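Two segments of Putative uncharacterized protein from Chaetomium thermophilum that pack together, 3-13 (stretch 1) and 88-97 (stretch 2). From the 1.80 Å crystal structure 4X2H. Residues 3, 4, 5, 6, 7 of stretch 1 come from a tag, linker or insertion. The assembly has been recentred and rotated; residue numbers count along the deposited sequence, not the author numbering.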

ATOM      1  N   SER B   3      -4.404  -8.801  14.456  1.00 29.64           N
ATOM      2  CA  SER B   3      -3.119  -9.435  14.188  1.00 25.91           C
ATOM      3  C   SER B   3      -2.327  -8.706  13.103  1.00 21.97           C
ATOM      4  O   SER B   3      -1.108  -8.565  13.203  1.00 18.32           O
ATOM      5  CB  SER B   3      -3.334 -10.891  13.775  1.00 30.97           C
ATOM      6  OG  SER B   3      -2.098 -11.530  13.527  1.00 35.47           O
ATOM      7  N   ARG B   4      -3.026  -8.248  12.071  1.00 19.44           N
ATOM      8  CA  ARG B   4      -2.384  -7.594  10.936  1.00 20.64           C
ATOM      9  C   ARG B   4      -1.709  -6.297  11.357  1.00 19.29           C
ATOM     10  O   ARG B   4      -0.692  -5.903  10.789  1.00 18.26           O
ATOM     11  CB  ARG B   4      -3.405  -7.305   9.838  1.00 27.03           C
ATOM     12  CG  ARG B   4      -4.496  -6.363  10.286  1.00 33.59           C
ATOM     13  CD  ARG B   4      -5.598  -6.218   9.261  1.00 41.37           C
ATOM     14  NE  ARG B   4      -6.815  -5.768   9.921  1.00 49.64           N
ATOM     15  CZ  ARG B   4      -7.043  -4.514  10.292  1.00 56.02           C
ATOM     16  NH1 ARG B   4      -6.150  -3.562  10.043  1.00 56.34           N
ATOM     17  NH2 ARG B   4      -8.178  -4.208  10.899  1.00 60.17           N
ATOM     18  N   ARG B   5      -2.285  -5.631  12.352  1.00 19.19           N
ATOM     19  CA  ARG B   5      -1.767  -4.344  12.802  1.00 23.58           C
ATOM     20  C   ARG B   5      -0.467  -4.527  13.575  1.00 19.90           C
ATOM     21  O   ARG B   5       0.481  -3.773  13.395  1.00 19.96           O
ATOM     22  CB  ARG B   5      -2.800  -3.625  13.664  1.00 29.99           C
ATOM     23  CG  ARG B   5      -4.131  -3.398  12.963  1.00 41.40           C
ATOM     24  CD  ARG B   5      -5.062  -2.559  13.817  1.00 52.90           C
ATOM     25  NE  ARG B   5      -4.445  -1.288  14.185  1.00 63.48           N
ATOM     26  CZ  ARG B   5      -4.908  -0.471  15.125  1.00 71.88           C
ATOM     27  NH1 ARG B   5      -6.004  -0.784  15.805  1.00 73.31           N
ATOM     28  NH2 ARG B   5      -4.272   0.662  15.387  1.00 75.51           N
ATOM     29  N   TYR B   6      -0.422  -5.537  14.437  1.00 21.18           N
ATOM     30  CA  TYR B   6       0.805  -5.853  15.155  1.00 23.03           C
ATOM     31  C   TYR B   6       1.907  -6.267  14.190  1.00 16.06           C
ATOM     32  O   TYR B   6       3.060  -5.888  14.365  1.00 18.92           O
ATOM     33  CB  TYR B   6       0.561  -6.965  16.175  1.00 30.95           C
ATOM     34  CG  TYR B   6      -0.432  -6.576  17.236  1.00 41.83           C
ATOM     35  CD1 TYR B   6      -0.078  -5.697  18.247  1.00 48.12           C
ATOM     36  CD2 TYR B   6      -1.726  -7.078  17.226  1.00 46.69           C
ATOM     37  CE1 TYR B   6      -0.978  -5.331  19.215  1.00 52.31           C
ATOM     38  CE2 TYR B   6      -2.638  -6.718  18.194  1.00 52.01           C
ATOM     39  CZ  TYR B   6      -2.259  -5.842  19.187  1.00 54.92           C
ATOM     40  OH  TYR B   6      -3.162  -5.476  20.158  1.00 57.99           O
ATOM     41  N   ALA B   7       1.549  -7.043  13.175  1.00 15.71           N
ATOM     42  CA  ALA B   7       2.523  -7.494  12.185  1.00 17.90           C
ATOM     43  C   ALA B   7       3.056  -6.312  11.383  1.00 16.89           C
ATOM     44  O   ALA B   7       4.256  -6.209  11.127  1.00 15.71           O
ATOM     45  CB  ALA B   7       1.903  -8.532  11.259  1.00 20.81           C
ATOM     46  N   ALA B   8       2.156  -5.417  10.995  1.00 15.97           N
ATOM     47  CA  ALA B   8       2.536  -4.239  10.224  1.00 15.04           C
ATOM     48  C   ALA B   8       3.418  -3.318  11.062  1.00 14.23           C
ATOM     49  O   ALA B   8       4.453  -2.842  10.598  1.00 16.13           O
ATOM     50  CB  ALA B   8       1.301  -3.499   9.741  1.00 18.35           C
ATOM     51  N   LYS B   9       3.004  -3.074  12.300  1.00 14.61           N
ATOM     52  CA  LYS B   9       3.731  -2.165  13.179  1.00 17.35           C
ATOM     53  C   LYS B   9       5.152  -2.668  13.409  1.00 16.90           C
ATOM     54  O   LYS B   9       6.116  -1.906  13.346  1.00 20.12           O
ATOM     55  CB  LYS B   9       2.997  -2.016  14.510  1.00 25.37           C
ATOM     56  CG  LYS B   9       3.686  -1.095  15.510  1.00 34.46           C
ATOM     57  CD  LYS B   9       2.890  -1.000  16.802  1.00 44.00           C
ATOM     58  CE  LYS B   9       3.630  -0.202  17.861  1.00 52.61           C
ATOM     59  NZ  LYS B   9       2.814  -0.030  19.096  1.00 57.54           N
ATOM     60  N   SER B  10       5.268  -3.963  13.665  1.00 12.94           N
ATOM     61  CA  SER B  10       6.562  -4.582  13.906  1.00 17.41           C
ATOM     62  C   SER B  10       7.451  -4.495  12.664  1.00 16.68           C
ATOM     63  O   SER B  10       8.644  -4.208  12.767  1.00 18.55           O
ATOM     64  CB  SER B  10       6.376  -6.040  14.334  1.00 21.84           C
ATOM     65  OG  SER B  10       7.624  -6.688  14.475  1.00 27.38           O
ATOM     66  N   PHE B  11       6.871  -4.735  11.491  1.00 15.39           N
ATOM     67  CA  PHE B  11       7.636  -4.676  10.256  1.00 13.63           C
ATOM     68  C   PHE B  11       8.099  -3.256   9.963  1.00 13.84           C
ATOM     69  O   PHE B  11       9.260  -3.035   9.624  1.00 12.94           O
ATOM     70  CB  PHE B  11       6.826  -5.194   9.065  1.00 14.77           C
ATOM     71  CG  PHE B  11       7.464  -4.882   7.745  1.00 15.01           C
ATOM     72  CD1 PHE B  11       8.461  -5.692   7.240  1.00 13.94           C
ATOM     73  CD2 PHE B  11       7.100  -3.749   7.030  1.00 14.64           C
ATOM     74  CE1 PHE B  11       9.065  -5.399   6.031  1.00 18.17           C
ATOM     75  CE2 PHE B  11       7.705  -3.445   5.827  1.00 16.55           C
ATOM     76  CZ  PHE B  11       8.688  -4.265   5.329  1.00 17.04           C
ATOM     77  N   VAL B  12       7.184  -2.300  10.081  1.00 11.09           N
ATOM     78  CA  VAL B  12       7.504  -0.911   9.770  1.00 14.03           C
ATOM     79  C   VAL B  12       8.602  -0.405  10.697  1.00 15.24           C
ATOM     80  O   VAL B  12       9.544   0.260  10.262  1.00 18.95           O
ATOM     81  CB  VAL B  12       6.255  -0.007   9.885  1.00 11.68           C
ATOM     82  CG1 VAL B  12       6.640   1.476   9.826  1.00 10.42           C
ATOM     83  CG2 VAL B  12       5.267  -0.332   8.778  1.00 13.48           C
ATOM     84  N   GLU B  13       8.485  -0.727  11.980  1.00 15.28           N
ATOM     85  CA  GLU B  13       9.469  -0.284  12.955  1.00 19.99           C
ATOM     86  C   GLU B  13      10.831  -0.876  12.612  1.00 19.27           C
ATOM     87  O   GLU B  13      11.842  -0.188  12.672  1.00 17.69           O
ATOM     88  CB  GLU B  13       9.044  -0.682  14.372  1.00 30.89           C
ATOM     89  CG  GLU B  13       9.863  -0.031  15.477  1.00 48.07           C
ATOM     90  CD  GLU B  13       9.336  -0.354  16.865  1.00 65.70           C
ATOM     91  OE1 GLU B  13       8.122  -0.625  16.994  1.00 72.65           O
ATOM     92  OE2 GLU B  13      10.133  -0.336  17.827  1.00 71.35           O
TER
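Stretch 2, residues 88-97: DVDCFDVHVI

Most of stretch 2 is an extended strand, laid across the helix of stretch 1. Its N-to-C direction makes an angle of 133° with that of the helix, so the two run obliquely antiparallel, and their axes approach to 8.3 Å. This spacing leaves room for one layer of interlocking side chains, and no clear hydrogen bond crosses between the segments. Psi drops to -32° at Asp-90, and Val-89 and Phe-92, three residues apart, both point toward the helix; from Phe-92 to His-95 the side chains alternate, with Phe-92 and Val-94 toward the helix and Asp-93 and His-95 away.

Asp-88, already within the strand, lies beyond reach of the helix. Val-89 makes the first contact, its CG2 lying 4.1 Å from CG1 of Val-12; two branched, apolar side chains meet here without any polar group to satisfy. Asp-90 and Cys-91 take no part, and the charged Asp-90 remains exposed. Phe-92, with chi1 near 62° (p), spreads its ring along the helix. Val-12 CG2 sits over one face of the ring, 4.1 Å from Phe-92 CG, while Ala-8 CB comes within 4.0 Å of Phe-92 CE2 and Lys-9 CA within 3.8 Å of Phe-92 CZ. The flat ring thus covers backbone as well as side chain, and the extended Lys-9 leads its amino end away from the strand.

The CA-to-CB bond of Asp-93 points away from the helix, and its carboxylate, which comes somewhat nearer without making contact, is hydrogen-bonded elsewhere in the structure. Val-94 then occupies the closest backbone register, its CA 6.6 Å from Ala-8 CA. The small methyl side chain of Ala-8 suits this close approach: its CB packs 3.7 Å from Val-94 CG1. That same CG1 lies 3.9 Å from CG of Arg-4, a tag residue whose aliphatic portion supplies apolar surface. His-95 faces away again. Val-96, directed sideways, still brings CG2 to 3.9 Å from Arg-4 CB, before the chain turns a corner at Ile-97.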

ATOM      1  N   ASP B  88      11.344   9.404   8.030  1.00 10.45           N
ATOM      2  CA  ASP B  88      10.387   9.596   9.115  1.00 12.57           C
ATOM      3  C   ASP B  88       9.035   9.077   8.675  1.00 13.41           C
ATOM      4  O   ASP B  88       8.464   9.595   7.721  1.00 14.16           O
ATOM      5  CB  ASP B  88      10.264  11.077   9.492  1.00 15.24           C
ATOM      6  CG  ASP B  88      11.444  11.588  10.298  1.00 20.00           C
ATOM      7  OD1 ASP B  88      12.425  10.840  10.485  1.00 20.05           O
ATOM      8  OD2 ASP B  88      11.386  12.758  10.737  1.00 21.84           O
ATOM      9  N   VAL B  89       8.525   8.055   9.359  1.00 16.14           N
ATOM     10  CA  VAL B  89       7.222   7.498   9.026  1.00 13.73           C
ATOM     11  C   VAL B  89       6.116   8.326   9.668  1.00 15.62           C
ATOM     12  O   VAL B  89       6.150   8.594  10.870  1.00 15.83           O
ATOM     13  CB  VAL B  89       7.100   6.030   9.489  1.00 10.75           C
ATOM     14  CG1 VAL B  89       5.711   5.489   9.201  1.00 13.74           C
ATOM     15  CG2 VAL B  89       8.153   5.180   8.809  1.00 11.44           C
ATOM     16  N   ASP B  90       5.139   8.722   8.858  1.00 12.01           N
ATOM     17  CA  ASP B  90       4.024   9.543   9.322  1.00 17.50           C
ATOM     18  C   ASP B  90       2.750   8.726   9.482  1.00 19.09           C
ATOM     19  O   ASP B  90       1.919   9.020  10.338  1.00 20.44           O
ATOM     20  CB  ASP B  90       3.772  10.699   8.349  1.00 20.82           C
ATOM     21  CG  ASP B  90       4.810  11.801   8.465  1.00 27.48           C
ATOM     22  OD1 ASP B  90       5.273  12.078   9.592  1.00 30.23           O
ATOM     23  OD2 ASP B  90       5.158  12.399   7.425  1.00 27.76           O
ATOM     24  N   CYS B  91       2.591   7.702   8.652  1.00 16.75           N
ATOM     25  CA  CYS B  91       1.423   6.837   8.753  1.00 16.91           C
ATOM     26  C   CYS B  91       1.632   5.533   8.012  1.00 16.06           C
ATOM     27  O   CYS B  91       2.467   5.438   7.115  1.00 11.62           O
ATOM     28  CB  CYS B  91       0.178   7.544   8.207  1.00 16.31           C
ATOM     29  SG  CYS B  91       0.234   7.930   6.433  1.00 21.88           S
ATOM     30  N   PHE B  92       0.879   4.518   8.414  1.00 15.57           N
ATOM     31  CA  PHE B  92       0.795   3.298   7.631  1.00 16.18           C
ATOM     32  C   PHE B  92      -0.564   2.653   7.818  1.00 16.59           C
ATOM     33  O   PHE B  92      -1.289   2.956   8.769  1.00 16.47           O
ATOM     34  CB  PHE B  92       1.914   2.317   8.003  1.00 14.15           C
ATOM     35  CG  PHE B  92       1.873   1.853   9.430  1.00 22.08           C
ATOM     36  CD1 PHE B  92       2.503   2.580  10.429  1.00 19.61           C
ATOM     37  CD2 PHE B  92       1.219   0.679   9.772  1.00 21.81           C
ATOM     38  CE1 PHE B  92       2.475   2.151  11.740  1.00 24.90           C
ATOM     39  CE2 PHE B  92       1.187   0.244  11.086  1.00 25.19           C
ATOM     40  CZ  PHE B  92       1.817   0.981  12.070  1.00 23.62           C
ATOM     41  N   ASP B  93      -0.902   1.767   6.891  1.00 15.82           N
ATOM     42  CA  ASP B  93      -2.187   1.090   6.889  1.00 16.44           C
ATOM     43  C   ASP B  93      -1.990  -0.283   6.278  1.00 14.46           C
ATOM     44  O   ASP B  93      -1.217  -0.437   5.331  1.00 13.58           O
ATOM     45  CB  ASP B  93      -3.225   1.892   6.101  1.00 23.12           C
ATOM     46  CG  ASP B  93      -4.584   1.224   6.069  1.00 27.25           C
ATOM     47  OD1 ASP B  93      -5.390   1.471   6.992  1.00 31.15           O
ATOM     48  OD2 ASP B  93      -4.851   0.461   5.117  1.00 26.13           O
ATOM     49  N   VAL B  94      -2.672  -1.279   6.827  1.00 13.79           N
ATOM     50  CA  VAL B  94      -2.530  -2.644   6.338  1.00 13.63           C
ATOM     51  C   VAL B  94      -3.883  -3.310   6.144  1.00 12.69           C
ATOM     52  O   VAL B  94      -4.782  -3.167   6.974  1.00 11.52           O
ATOM     53  CB  VAL B  94      -1.665  -3.497   7.297  1.00 15.86           C
ATOM     54  CG1 VAL B  94      -2.276  -3.543   8.697  1.00 16.85           C
ATOM     55  CG2 VAL B  94      -1.466  -4.906   6.735  1.00 17.12           C
ATOM     56  N   HIS B  95      -4.002  -4.021   5.024  1.00 11.99           N
ATOM     57  CA  HIS B  95      -5.151  -4.863   4.707  1.00 14.94           C
ATOM     58  C   HIS B  95      -4.685  -6.289   4.456  1.00 14.75           C
ATOM     59  O   HIS B  95      -3.642  -6.506   3.841  1.00 17.32           O
ATOM     60  CB  HIS B  95      -5.890  -4.379   3.456  1.00 13.91           C
ATOM     61  CG  HIS B  95      -6.526  -3.032   3.592  1.00 17.63           C
ATOM     62  ND1 HIS B  95      -7.183  -2.420   2.546  1.00 17.83           N
ATOM     63  CD2 HIS B  95      -6.618  -2.184   4.643  1.00 19.10           C
ATOM     64  CE1 HIS B  95      -7.646  -1.249   2.945  1.00 20.25           C
ATOM     65  NE2 HIS B  95      -7.314  -1.081   4.212  1.00 18.74           N
ATOM     66  N   VAL B  96      -5.476  -7.254   4.903  1.00 13.33           N
ATOM     67  CA  VAL B  96      -5.247  -8.650   4.558  1.00 11.51           C
ATOM     68  C   VAL B  96      -5.909  -8.921   3.214  1.00 15.66           C
ATOM     69  O   VAL B  96      -7.117  -8.717   3.061  1.00 17.82           O
ATOM     70  CB  VAL B  96      -5.801  -9.591   5.636  1.00 12.94           C
ATOM     71  CG1 VAL B  96      -5.667 -11.053   5.212  1.00 16.83           C
ATOM     72  CG2 VAL B  96      -5.089  -9.342   6.961  1.00 15.38           C
ATOM     73  N   ILE B  97      -5.118  -9.364   2.238  1.00 12.16           N
ATOM     74  CA  ILE B  97      -5.635  -9.623   0.894  1.00 12.03           C
ATOM     75  C   ILE B  97      -5.764 -11.121   0.639  1.00 12.34           C
ATOM     76  O   ILE B  97      -6.373 -11.532  -0.342  1.00 13.36           O
ATOM     77  CB  ILE B  97      -4.750  -8.980  -0.188  1.00 10.38           C
ATOM     78  CG1 ILE B  97      -3.292  -9.423  -0.045  1.00 14.40           C
ATOM     79  CG2 ILE B  97      -4.868  -7.468  -0.103  1.00 14.32           C
ATOM     80  CD1 ILE B  97      -2.392  -8.941  -1.170  1.00 14.87           C
TER